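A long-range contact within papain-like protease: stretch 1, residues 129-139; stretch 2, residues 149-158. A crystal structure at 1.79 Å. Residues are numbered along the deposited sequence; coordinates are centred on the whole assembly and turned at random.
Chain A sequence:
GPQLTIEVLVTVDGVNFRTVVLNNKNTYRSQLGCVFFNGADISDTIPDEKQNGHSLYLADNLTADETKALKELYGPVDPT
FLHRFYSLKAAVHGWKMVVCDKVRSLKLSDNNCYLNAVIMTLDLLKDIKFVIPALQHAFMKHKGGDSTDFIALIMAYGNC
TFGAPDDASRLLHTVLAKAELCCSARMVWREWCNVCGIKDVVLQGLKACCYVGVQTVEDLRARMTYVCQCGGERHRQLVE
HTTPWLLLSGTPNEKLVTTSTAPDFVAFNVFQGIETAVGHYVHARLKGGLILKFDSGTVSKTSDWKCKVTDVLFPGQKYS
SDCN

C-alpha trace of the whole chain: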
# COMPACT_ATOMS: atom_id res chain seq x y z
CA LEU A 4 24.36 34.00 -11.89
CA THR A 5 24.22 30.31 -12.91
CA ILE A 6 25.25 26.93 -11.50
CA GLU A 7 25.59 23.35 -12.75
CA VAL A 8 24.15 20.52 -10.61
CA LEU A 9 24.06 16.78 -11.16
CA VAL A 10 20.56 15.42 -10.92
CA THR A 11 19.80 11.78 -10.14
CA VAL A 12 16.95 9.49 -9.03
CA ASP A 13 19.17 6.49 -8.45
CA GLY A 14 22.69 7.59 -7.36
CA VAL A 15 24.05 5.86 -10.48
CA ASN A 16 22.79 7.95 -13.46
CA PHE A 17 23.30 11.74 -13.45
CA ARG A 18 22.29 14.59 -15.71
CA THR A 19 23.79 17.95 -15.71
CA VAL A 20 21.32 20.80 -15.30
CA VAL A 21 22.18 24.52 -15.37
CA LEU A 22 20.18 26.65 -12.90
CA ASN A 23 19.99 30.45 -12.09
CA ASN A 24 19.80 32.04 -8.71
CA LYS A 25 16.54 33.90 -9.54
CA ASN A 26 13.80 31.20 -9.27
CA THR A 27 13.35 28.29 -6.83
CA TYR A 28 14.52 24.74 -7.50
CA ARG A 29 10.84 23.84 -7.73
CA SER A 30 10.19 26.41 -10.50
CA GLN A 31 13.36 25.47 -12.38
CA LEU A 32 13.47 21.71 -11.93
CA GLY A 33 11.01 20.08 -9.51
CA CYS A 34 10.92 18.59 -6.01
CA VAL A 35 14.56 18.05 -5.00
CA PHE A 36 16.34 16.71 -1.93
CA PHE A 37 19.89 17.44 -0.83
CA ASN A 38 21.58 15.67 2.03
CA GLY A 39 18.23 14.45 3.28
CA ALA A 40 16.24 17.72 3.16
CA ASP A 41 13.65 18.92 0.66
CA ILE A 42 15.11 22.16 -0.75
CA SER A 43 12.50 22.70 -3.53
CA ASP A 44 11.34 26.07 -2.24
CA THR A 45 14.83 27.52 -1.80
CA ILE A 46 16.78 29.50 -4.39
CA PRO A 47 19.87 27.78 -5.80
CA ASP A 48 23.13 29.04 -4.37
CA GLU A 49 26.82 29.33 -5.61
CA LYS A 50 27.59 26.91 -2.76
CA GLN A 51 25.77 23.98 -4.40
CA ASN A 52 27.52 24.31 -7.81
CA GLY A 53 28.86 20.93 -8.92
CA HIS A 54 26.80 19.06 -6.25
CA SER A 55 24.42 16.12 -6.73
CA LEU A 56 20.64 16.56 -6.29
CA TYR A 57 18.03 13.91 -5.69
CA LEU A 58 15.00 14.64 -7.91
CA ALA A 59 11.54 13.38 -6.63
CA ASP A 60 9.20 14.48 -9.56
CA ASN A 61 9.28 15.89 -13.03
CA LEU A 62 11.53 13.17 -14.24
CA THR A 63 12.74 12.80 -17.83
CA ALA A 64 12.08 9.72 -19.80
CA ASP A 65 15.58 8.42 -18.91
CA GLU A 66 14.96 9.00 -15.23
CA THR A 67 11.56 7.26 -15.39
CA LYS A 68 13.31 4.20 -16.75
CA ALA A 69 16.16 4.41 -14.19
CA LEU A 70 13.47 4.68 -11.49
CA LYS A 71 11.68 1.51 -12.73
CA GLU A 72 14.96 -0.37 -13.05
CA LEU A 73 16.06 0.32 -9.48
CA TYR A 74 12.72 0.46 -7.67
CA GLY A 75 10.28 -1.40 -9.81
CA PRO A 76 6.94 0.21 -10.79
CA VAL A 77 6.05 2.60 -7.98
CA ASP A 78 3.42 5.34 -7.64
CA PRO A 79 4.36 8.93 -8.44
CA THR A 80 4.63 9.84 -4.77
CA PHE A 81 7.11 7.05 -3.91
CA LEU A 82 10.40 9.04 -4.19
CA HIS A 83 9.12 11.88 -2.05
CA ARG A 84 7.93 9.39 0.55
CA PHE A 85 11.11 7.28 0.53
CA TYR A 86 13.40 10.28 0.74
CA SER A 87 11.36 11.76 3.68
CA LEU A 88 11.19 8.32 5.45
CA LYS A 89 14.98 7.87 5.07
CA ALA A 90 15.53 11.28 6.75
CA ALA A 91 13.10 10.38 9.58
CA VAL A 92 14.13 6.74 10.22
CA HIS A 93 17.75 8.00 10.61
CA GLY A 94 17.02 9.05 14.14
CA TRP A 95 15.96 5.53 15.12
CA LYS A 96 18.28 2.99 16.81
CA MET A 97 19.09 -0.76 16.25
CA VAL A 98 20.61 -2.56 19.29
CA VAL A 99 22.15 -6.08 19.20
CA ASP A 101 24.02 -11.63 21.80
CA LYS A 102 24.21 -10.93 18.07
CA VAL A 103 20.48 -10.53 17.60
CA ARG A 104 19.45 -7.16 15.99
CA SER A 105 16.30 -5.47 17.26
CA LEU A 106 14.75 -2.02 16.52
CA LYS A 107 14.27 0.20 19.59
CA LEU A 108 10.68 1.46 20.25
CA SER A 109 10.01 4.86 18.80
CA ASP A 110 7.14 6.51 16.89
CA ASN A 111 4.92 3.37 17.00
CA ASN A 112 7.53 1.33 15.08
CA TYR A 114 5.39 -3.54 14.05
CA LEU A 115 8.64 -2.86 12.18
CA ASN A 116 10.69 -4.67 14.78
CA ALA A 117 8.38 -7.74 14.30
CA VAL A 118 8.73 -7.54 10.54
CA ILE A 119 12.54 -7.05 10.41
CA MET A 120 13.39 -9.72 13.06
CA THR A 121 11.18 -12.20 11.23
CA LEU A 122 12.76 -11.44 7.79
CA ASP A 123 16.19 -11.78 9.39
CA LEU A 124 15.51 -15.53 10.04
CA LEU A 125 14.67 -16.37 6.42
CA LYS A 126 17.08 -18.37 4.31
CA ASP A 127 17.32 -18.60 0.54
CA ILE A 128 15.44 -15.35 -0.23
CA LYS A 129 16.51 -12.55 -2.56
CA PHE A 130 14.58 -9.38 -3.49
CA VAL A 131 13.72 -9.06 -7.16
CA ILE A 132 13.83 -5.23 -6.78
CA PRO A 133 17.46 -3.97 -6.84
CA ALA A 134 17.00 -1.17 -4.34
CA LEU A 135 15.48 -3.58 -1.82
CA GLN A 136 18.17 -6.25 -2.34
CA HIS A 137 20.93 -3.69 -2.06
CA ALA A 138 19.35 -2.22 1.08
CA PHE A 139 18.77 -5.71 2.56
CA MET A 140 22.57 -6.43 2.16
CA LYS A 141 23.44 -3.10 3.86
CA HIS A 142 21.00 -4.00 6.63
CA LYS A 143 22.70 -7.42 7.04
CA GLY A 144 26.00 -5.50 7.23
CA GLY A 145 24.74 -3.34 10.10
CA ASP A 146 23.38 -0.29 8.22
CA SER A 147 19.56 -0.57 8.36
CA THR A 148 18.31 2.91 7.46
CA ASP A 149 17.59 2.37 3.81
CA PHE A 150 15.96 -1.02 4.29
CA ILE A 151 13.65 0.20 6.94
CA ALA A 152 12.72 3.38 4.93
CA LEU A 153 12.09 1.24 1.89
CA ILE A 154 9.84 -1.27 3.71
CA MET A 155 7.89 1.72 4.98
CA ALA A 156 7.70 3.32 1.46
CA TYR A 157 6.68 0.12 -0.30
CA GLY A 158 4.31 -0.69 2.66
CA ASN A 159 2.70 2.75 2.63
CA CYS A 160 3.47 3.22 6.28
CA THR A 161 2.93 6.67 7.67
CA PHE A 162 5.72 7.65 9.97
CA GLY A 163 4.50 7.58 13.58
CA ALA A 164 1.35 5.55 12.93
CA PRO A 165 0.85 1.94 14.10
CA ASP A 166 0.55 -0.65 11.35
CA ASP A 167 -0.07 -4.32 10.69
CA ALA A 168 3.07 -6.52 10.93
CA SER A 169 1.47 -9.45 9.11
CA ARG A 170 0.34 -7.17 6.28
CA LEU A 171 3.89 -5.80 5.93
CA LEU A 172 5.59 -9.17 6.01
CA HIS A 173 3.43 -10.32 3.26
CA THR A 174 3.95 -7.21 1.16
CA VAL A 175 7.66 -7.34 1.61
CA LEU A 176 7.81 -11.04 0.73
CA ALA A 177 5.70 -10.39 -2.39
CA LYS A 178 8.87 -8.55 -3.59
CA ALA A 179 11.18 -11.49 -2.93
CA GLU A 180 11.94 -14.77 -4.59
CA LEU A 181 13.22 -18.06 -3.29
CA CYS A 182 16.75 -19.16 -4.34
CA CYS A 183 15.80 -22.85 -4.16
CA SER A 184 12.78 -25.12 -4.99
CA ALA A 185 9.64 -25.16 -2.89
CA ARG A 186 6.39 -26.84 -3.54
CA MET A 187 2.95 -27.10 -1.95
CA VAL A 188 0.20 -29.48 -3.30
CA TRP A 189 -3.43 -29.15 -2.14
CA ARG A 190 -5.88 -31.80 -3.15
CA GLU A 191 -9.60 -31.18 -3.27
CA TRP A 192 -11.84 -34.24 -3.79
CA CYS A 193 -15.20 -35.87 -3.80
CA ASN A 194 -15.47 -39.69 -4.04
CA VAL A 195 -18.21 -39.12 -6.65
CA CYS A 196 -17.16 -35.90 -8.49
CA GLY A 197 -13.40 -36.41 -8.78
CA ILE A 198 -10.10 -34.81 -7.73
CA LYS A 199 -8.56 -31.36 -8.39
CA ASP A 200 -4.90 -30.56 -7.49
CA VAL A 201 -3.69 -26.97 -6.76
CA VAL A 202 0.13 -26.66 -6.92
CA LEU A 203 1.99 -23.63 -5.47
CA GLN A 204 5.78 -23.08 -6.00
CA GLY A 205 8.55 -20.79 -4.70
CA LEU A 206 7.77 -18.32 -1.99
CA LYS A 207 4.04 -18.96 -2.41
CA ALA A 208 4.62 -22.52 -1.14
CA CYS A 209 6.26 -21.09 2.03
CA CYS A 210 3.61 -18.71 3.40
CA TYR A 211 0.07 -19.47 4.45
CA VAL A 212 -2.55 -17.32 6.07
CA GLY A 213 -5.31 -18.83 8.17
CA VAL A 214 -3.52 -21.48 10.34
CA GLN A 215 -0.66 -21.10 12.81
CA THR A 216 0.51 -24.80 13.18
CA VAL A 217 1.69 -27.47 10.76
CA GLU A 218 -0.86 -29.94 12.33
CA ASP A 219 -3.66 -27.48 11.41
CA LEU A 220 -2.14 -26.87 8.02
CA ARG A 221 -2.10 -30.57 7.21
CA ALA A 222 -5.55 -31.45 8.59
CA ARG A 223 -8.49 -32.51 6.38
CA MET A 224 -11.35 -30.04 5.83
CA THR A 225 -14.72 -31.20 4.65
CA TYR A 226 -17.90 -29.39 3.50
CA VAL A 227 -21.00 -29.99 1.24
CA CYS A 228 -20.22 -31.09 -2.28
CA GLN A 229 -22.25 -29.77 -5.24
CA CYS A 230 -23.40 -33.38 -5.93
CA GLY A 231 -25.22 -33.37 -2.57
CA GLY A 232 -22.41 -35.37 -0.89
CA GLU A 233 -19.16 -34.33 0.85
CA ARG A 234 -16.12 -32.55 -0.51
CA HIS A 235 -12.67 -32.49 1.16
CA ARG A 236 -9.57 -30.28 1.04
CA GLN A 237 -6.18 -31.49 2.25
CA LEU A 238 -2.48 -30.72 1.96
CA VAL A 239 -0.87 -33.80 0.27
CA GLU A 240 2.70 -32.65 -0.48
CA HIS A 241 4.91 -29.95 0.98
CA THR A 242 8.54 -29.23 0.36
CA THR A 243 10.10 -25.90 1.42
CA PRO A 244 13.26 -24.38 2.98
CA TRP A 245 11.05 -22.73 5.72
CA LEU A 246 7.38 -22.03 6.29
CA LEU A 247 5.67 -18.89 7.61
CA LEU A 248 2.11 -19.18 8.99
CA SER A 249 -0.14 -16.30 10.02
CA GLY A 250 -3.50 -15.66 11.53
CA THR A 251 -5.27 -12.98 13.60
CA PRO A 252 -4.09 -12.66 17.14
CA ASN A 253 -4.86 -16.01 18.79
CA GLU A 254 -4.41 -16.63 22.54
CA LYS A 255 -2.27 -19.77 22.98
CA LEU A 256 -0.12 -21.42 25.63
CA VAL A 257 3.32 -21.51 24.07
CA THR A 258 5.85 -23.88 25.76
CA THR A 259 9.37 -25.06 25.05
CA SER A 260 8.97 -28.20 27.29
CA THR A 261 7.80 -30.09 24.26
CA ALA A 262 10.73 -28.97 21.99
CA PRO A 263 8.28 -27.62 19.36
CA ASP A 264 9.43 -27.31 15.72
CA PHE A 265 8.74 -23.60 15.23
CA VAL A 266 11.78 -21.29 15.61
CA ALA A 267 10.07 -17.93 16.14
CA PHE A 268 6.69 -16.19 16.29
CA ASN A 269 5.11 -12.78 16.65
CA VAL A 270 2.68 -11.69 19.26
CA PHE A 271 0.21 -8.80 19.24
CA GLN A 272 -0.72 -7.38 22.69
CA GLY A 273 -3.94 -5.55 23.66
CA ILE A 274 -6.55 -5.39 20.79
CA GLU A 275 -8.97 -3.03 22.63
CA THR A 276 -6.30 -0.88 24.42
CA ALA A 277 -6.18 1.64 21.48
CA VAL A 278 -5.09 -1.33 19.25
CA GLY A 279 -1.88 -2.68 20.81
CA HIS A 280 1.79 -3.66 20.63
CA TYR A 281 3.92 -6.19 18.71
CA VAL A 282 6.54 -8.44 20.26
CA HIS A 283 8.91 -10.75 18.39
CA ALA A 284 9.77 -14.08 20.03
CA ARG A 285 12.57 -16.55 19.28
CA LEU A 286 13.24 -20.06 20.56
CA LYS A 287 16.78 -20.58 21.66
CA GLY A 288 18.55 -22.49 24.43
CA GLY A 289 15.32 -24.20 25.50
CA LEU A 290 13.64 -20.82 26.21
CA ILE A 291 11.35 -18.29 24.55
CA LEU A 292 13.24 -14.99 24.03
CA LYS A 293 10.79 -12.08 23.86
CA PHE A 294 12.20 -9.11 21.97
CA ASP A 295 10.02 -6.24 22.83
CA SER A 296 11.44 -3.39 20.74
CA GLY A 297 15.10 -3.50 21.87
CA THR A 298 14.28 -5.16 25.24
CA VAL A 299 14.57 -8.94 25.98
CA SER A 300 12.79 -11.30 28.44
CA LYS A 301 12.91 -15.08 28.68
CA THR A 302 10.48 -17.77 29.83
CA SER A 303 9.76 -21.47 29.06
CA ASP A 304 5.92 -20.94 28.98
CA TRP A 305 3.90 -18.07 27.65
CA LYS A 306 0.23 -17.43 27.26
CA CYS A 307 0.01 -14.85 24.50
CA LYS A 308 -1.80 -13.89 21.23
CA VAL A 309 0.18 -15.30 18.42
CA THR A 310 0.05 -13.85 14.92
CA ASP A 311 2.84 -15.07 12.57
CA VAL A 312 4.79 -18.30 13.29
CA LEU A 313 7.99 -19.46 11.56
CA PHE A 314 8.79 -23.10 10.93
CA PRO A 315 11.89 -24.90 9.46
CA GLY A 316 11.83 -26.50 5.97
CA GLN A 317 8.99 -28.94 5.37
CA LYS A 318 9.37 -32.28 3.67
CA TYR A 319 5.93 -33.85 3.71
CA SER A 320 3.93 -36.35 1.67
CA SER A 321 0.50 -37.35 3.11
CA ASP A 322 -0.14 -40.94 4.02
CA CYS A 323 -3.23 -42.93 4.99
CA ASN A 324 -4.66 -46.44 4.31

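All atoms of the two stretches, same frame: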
# COMPACT_ATOMS: atom_id res chain seq x y z
N LYS A 129 15.88 -13.68 -1.89
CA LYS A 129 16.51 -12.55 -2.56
C LYS A 129 15.37 -11.64 -3.07
O LYS A 129 14.33 -12.14 -3.49
CB LYS A 129 17.33 -13.03 -3.76
CG LYS A 129 18.23 -11.97 -4.36
CD LYS A 129 18.95 -12.41 -5.63
CE LYS A 129 17.99 -12.71 -6.78
NZ LYS A 129 17.31 -14.02 -6.50
N PHE A 130 15.58 -10.33 -3.03
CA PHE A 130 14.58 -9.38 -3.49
C PHE A 130 14.75 -9.17 -4.98
O PHE A 130 15.86 -9.03 -5.45
CB PHE A 130 14.68 -8.06 -2.70
CG PHE A 130 14.15 -8.21 -1.31
CD1 PHE A 130 12.78 -8.34 -1.10
CD2 PHE A 130 15.02 -8.29 -0.21
CE1 PHE A 130 12.28 -8.54 0.18
CE2 PHE A 130 14.54 -8.48 1.07
CZ PHE A 130 13.16 -8.62 1.27
N VAL A 131 13.64 -9.18 -5.70
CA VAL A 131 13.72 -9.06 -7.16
C VAL A 131 13.86 -7.58 -7.50
O VAL A 131 14.23 -7.24 -8.59
CB VAL A 131 12.52 -9.70 -7.91
CG1 VAL A 131 12.37 -11.16 -7.52
CG2 VAL A 131 11.22 -8.93 -7.67
N ILE A 132 13.60 -6.69 -6.55
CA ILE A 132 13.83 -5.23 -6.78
C ILE A 132 15.27 -4.84 -6.33
O ILE A 132 15.65 -5.06 -5.18
CB ILE A 132 12.82 -4.39 -5.95
CG1 ILE A 132 11.38 -4.61 -6.49
CG2 ILE A 132 13.18 -2.89 -6.05
CD1 ILE A 132 10.25 -4.21 -5.52
N PRO A 133 16.08 -4.26 -7.25
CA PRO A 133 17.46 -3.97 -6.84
C PRO A 133 17.63 -3.08 -5.64
O PRO A 133 18.51 -3.34 -4.81
CB PRO A 133 18.05 -3.32 -8.09
CG PRO A 133 17.31 -3.97 -9.23
CD PRO A 133 15.92 -4.25 -8.74
N ALA A 134 16.80 -2.04 -5.50
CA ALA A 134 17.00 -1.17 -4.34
C ALA A 134 16.80 -1.94 -3.07
O ALA A 134 17.50 -1.70 -2.07
CB ALA A 134 16.04 0.01 -4.41
N LEU A 135 15.77 -2.80 -3.04
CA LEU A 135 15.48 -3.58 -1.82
C LEU A 135 16.58 -4.60 -1.51
O LEU A 135 16.97 -4.75 -0.41
CB LEU A 135 14.16 -4.34 -1.93
CG LEU A 135 12.98 -3.78 -1.20
CD1 LEU A 135 11.74 -4.67 -1.49
CD2 LEU A 135 13.27 -3.57 0.29
N GLN A 136 17.08 -5.30 -2.53
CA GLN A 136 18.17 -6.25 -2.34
C GLN A 136 19.42 -5.55 -1.83
O GLN A 136 20.03 -5.97 -0.82
CB GLN A 136 18.49 -6.95 -3.68
CG GLN A 136 19.41 -8.21 -3.57
CD GLN A 136 19.03 -9.18 -2.45
OE1 GLN A 136 17.85 -9.31 -2.07
NE2 GLN A 136 20.04 -9.83 -1.86
N HIS A 137 19.73 -4.40 -2.44
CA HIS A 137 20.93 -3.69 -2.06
C HIS A 137 20.72 -3.22 -0.64
O HIS A 137 21.59 -3.38 0.22
CB HIS A 137 21.24 -2.56 -3.06
CG HIS A 137 22.45 -1.76 -2.69
ND1 HIS A 137 22.37 -0.65 -1.93
CD2 HIS A 137 23.80 -1.96 -2.96
CE1 HIS A 137 23.61 -0.15 -1.74
NE2 HIS A 137 24.49 -0.94 -2.37
N ALA A 138 19.54 -2.70 -0.33
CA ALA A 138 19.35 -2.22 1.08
C ALA A 138 19.38 -3.35 2.14
O ALA A 138 19.68 -3.09 3.37
CB ALA A 138 18.01 -1.46 1.21
N PHE A 139 18.83 -4.49 1.76
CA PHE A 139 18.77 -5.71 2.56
C PHE A 139 20.22 -6.12 2.91
O PHE A 139 20.51 -6.36 4.08
CB PHE A 139 18.14 -6.87 1.77
CG PHE A 139 17.76 -8.04 2.65
CD1 PHE A 139 17.33 -7.82 3.98
CD2 PHE A 139 17.81 -9.33 2.15
CE1 PHE A 139 16.97 -8.93 4.79
CE2 PHE A 139 17.43 -10.43 2.95
CZ PHE A 139 17.01 -10.23 4.24
N ASP A 149 18.29 2.42 5.06
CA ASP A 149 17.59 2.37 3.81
C ASP A 149 16.54 1.28 3.82
O ASP A 149 15.49 1.44 3.20
CB ASP A 149 18.53 2.05 2.66
CG ASP A 149 19.38 3.24 2.28
OD1 ASP A 149 19.23 4.31 2.90
OD2 ASP A 149 20.21 3.11 1.37
N PHE A 150 16.87 0.13 4.40
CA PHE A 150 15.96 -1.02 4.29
C PHE A 150 14.66 -0.74 5.04
O PHE A 150 13.55 -1.02 4.59
CB PHE A 150 16.64 -2.27 4.83
CG PHE A 150 15.85 -3.53 4.63
CD1 PHE A 150 15.64 -4.03 3.32
CD2 PHE A 150 15.42 -4.27 5.70
CE1 PHE A 150 14.96 -5.24 3.13
CE2 PHE A 150 14.75 -5.49 5.53
CZ PHE A 150 14.51 -5.96 4.23
N ILE A 151 14.80 -0.16 6.18
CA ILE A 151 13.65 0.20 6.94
C ILE A 151 12.83 1.27 6.19
O ILE A 151 11.59 1.12 6.10
CB ILE A 151 14.01 0.72 8.33
CG1 ILE A 151 14.67 -0.38 9.17
CG2 ILE A 151 12.75 1.24 8.97
CD1 ILE A 151 15.45 0.24 10.31
N ALA A 152 13.47 2.33 5.65
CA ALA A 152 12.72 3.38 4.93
C ALA A 152 12.05 2.80 3.67
O ALA A 152 10.91 3.13 3.32
CB ALA A 152 13.64 4.58 4.58
N LEU A 153 12.72 1.89 3.01
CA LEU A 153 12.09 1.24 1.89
C LEU A 153 10.87 0.35 2.20
O LEU A 153 9.86 0.39 1.49
CB LEU A 153 13.12 0.43 1.12
CG LEU A 153 14.06 1.19 0.16
CD1 LEU A 153 15.02 0.19 -0.46
CD2 LEU A 153 13.33 1.96 -0.94
N ILE A 154 10.96 -0.48 3.26
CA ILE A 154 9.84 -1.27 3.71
C ILE A 154 8.70 -0.32 3.99
O ILE A 154 7.58 -0.59 3.56
CB ILE A 154 10.19 -2.11 4.98
CG1 ILE A 154 11.12 -3.25 4.65
CG2 ILE A 154 8.94 -2.60 5.72
CD1 ILE A 154 11.48 -3.98 5.93
N MET A 155 8.94 0.76 4.72
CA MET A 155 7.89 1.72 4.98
C MET A 155 7.28 2.38 3.70
O MET A 155 6.03 2.56 3.60
CB MET A 155 8.42 2.79 5.95
CG MET A 155 8.57 2.20 7.32
SD MET A 155 9.28 3.45 8.39
CE MET A 155 7.76 4.20 8.99
N ALA A 156 8.14 2.68 2.71
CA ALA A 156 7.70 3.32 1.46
C ALA A 156 6.87 2.36 0.65
O ALA A 156 5.70 2.67 0.29
CB ALA A 156 8.89 3.89 0.67
N TYR A 157 7.41 1.15 0.44
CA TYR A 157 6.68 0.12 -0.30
C TYR A 157 5.41 -0.32 0.48
O TYR A 157 4.42 -0.67 -0.13
CB TYR A 157 7.57 -1.10 -0.52
CG TYR A 157 8.58 -0.94 -1.64
CD1 TYR A 157 8.15 -0.74 -2.98
CD2 TYR A 157 9.94 -0.95 -1.37
CE1 TYR A 157 9.08 -0.56 -4.02
CE2 TYR A 157 10.89 -0.75 -2.39
CZ TYR A 157 10.45 -0.58 -3.71
OH TYR A 157 11.36 -0.41 -4.70
N GLY A 158 5.42 -0.20 1.82
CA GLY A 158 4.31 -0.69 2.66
C GLY A 158 3.24 0.39 2.92
O GLY A 158 2.18 0.13 3.48
O HOH W 1 19.80 1.23 -0.55
O HOH W 2 19.71 -0.75 4.80

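Two helices that run roughly antiparallel can be joined almost entirely by apolar packing, and this pair from a papain-like protease illustrates the principle. The helix axes of 133-139 and 149-158 approach to 8.7 Å at 144°; the two stretches together bury 471 Å², with no direct hydrogen bond between them.

At A138, whose side chain is a single methyl, the CA atoms of A138 and F150 are 4.8 Å apart. A138 points its CB toward the partner helix, where it lies 3.8 Å from L153 CD1 and 4.0 Å from F150 CB. L153 CD1 also rests 4.1 Å from A134 CB. The CA-to-CB bond of L135 points sideways to the other stretch, yet the end of its side chain comes nearer, setting L135 CD2 3.7 Å from F150 CE1 and L135 CG 3.9 Å from Y157 CE2. Leucine suits this buried seam, being apolar and long enough to reach across.

Aromatic contacts centre on F150, which gives up the most surface. F139 CD1 lies over one face of the F150 ring, 3.4 Å from F150 CZ, the planes nearly parallel but slid apart. F130 CE2 meets the F150 ring's edge, 3.9 Å from F150 CE1. Farther along, Y157 packs its ring against I132, with Y157 CZ 4.1 Å from I132 CD1, while its hydroxyl is satisfied elsewhere in the structure.

Polar linkage is left to water: one molecule lies 2.7 Å from A138 O, within hydrogen-bonding reach, and its oxygen accepts from F150 N at 3.0 Å. Another donates to D149 OD2 (2.7 Å from its oxygen) and bonds weakly with H137 ND1 (3.5 Å).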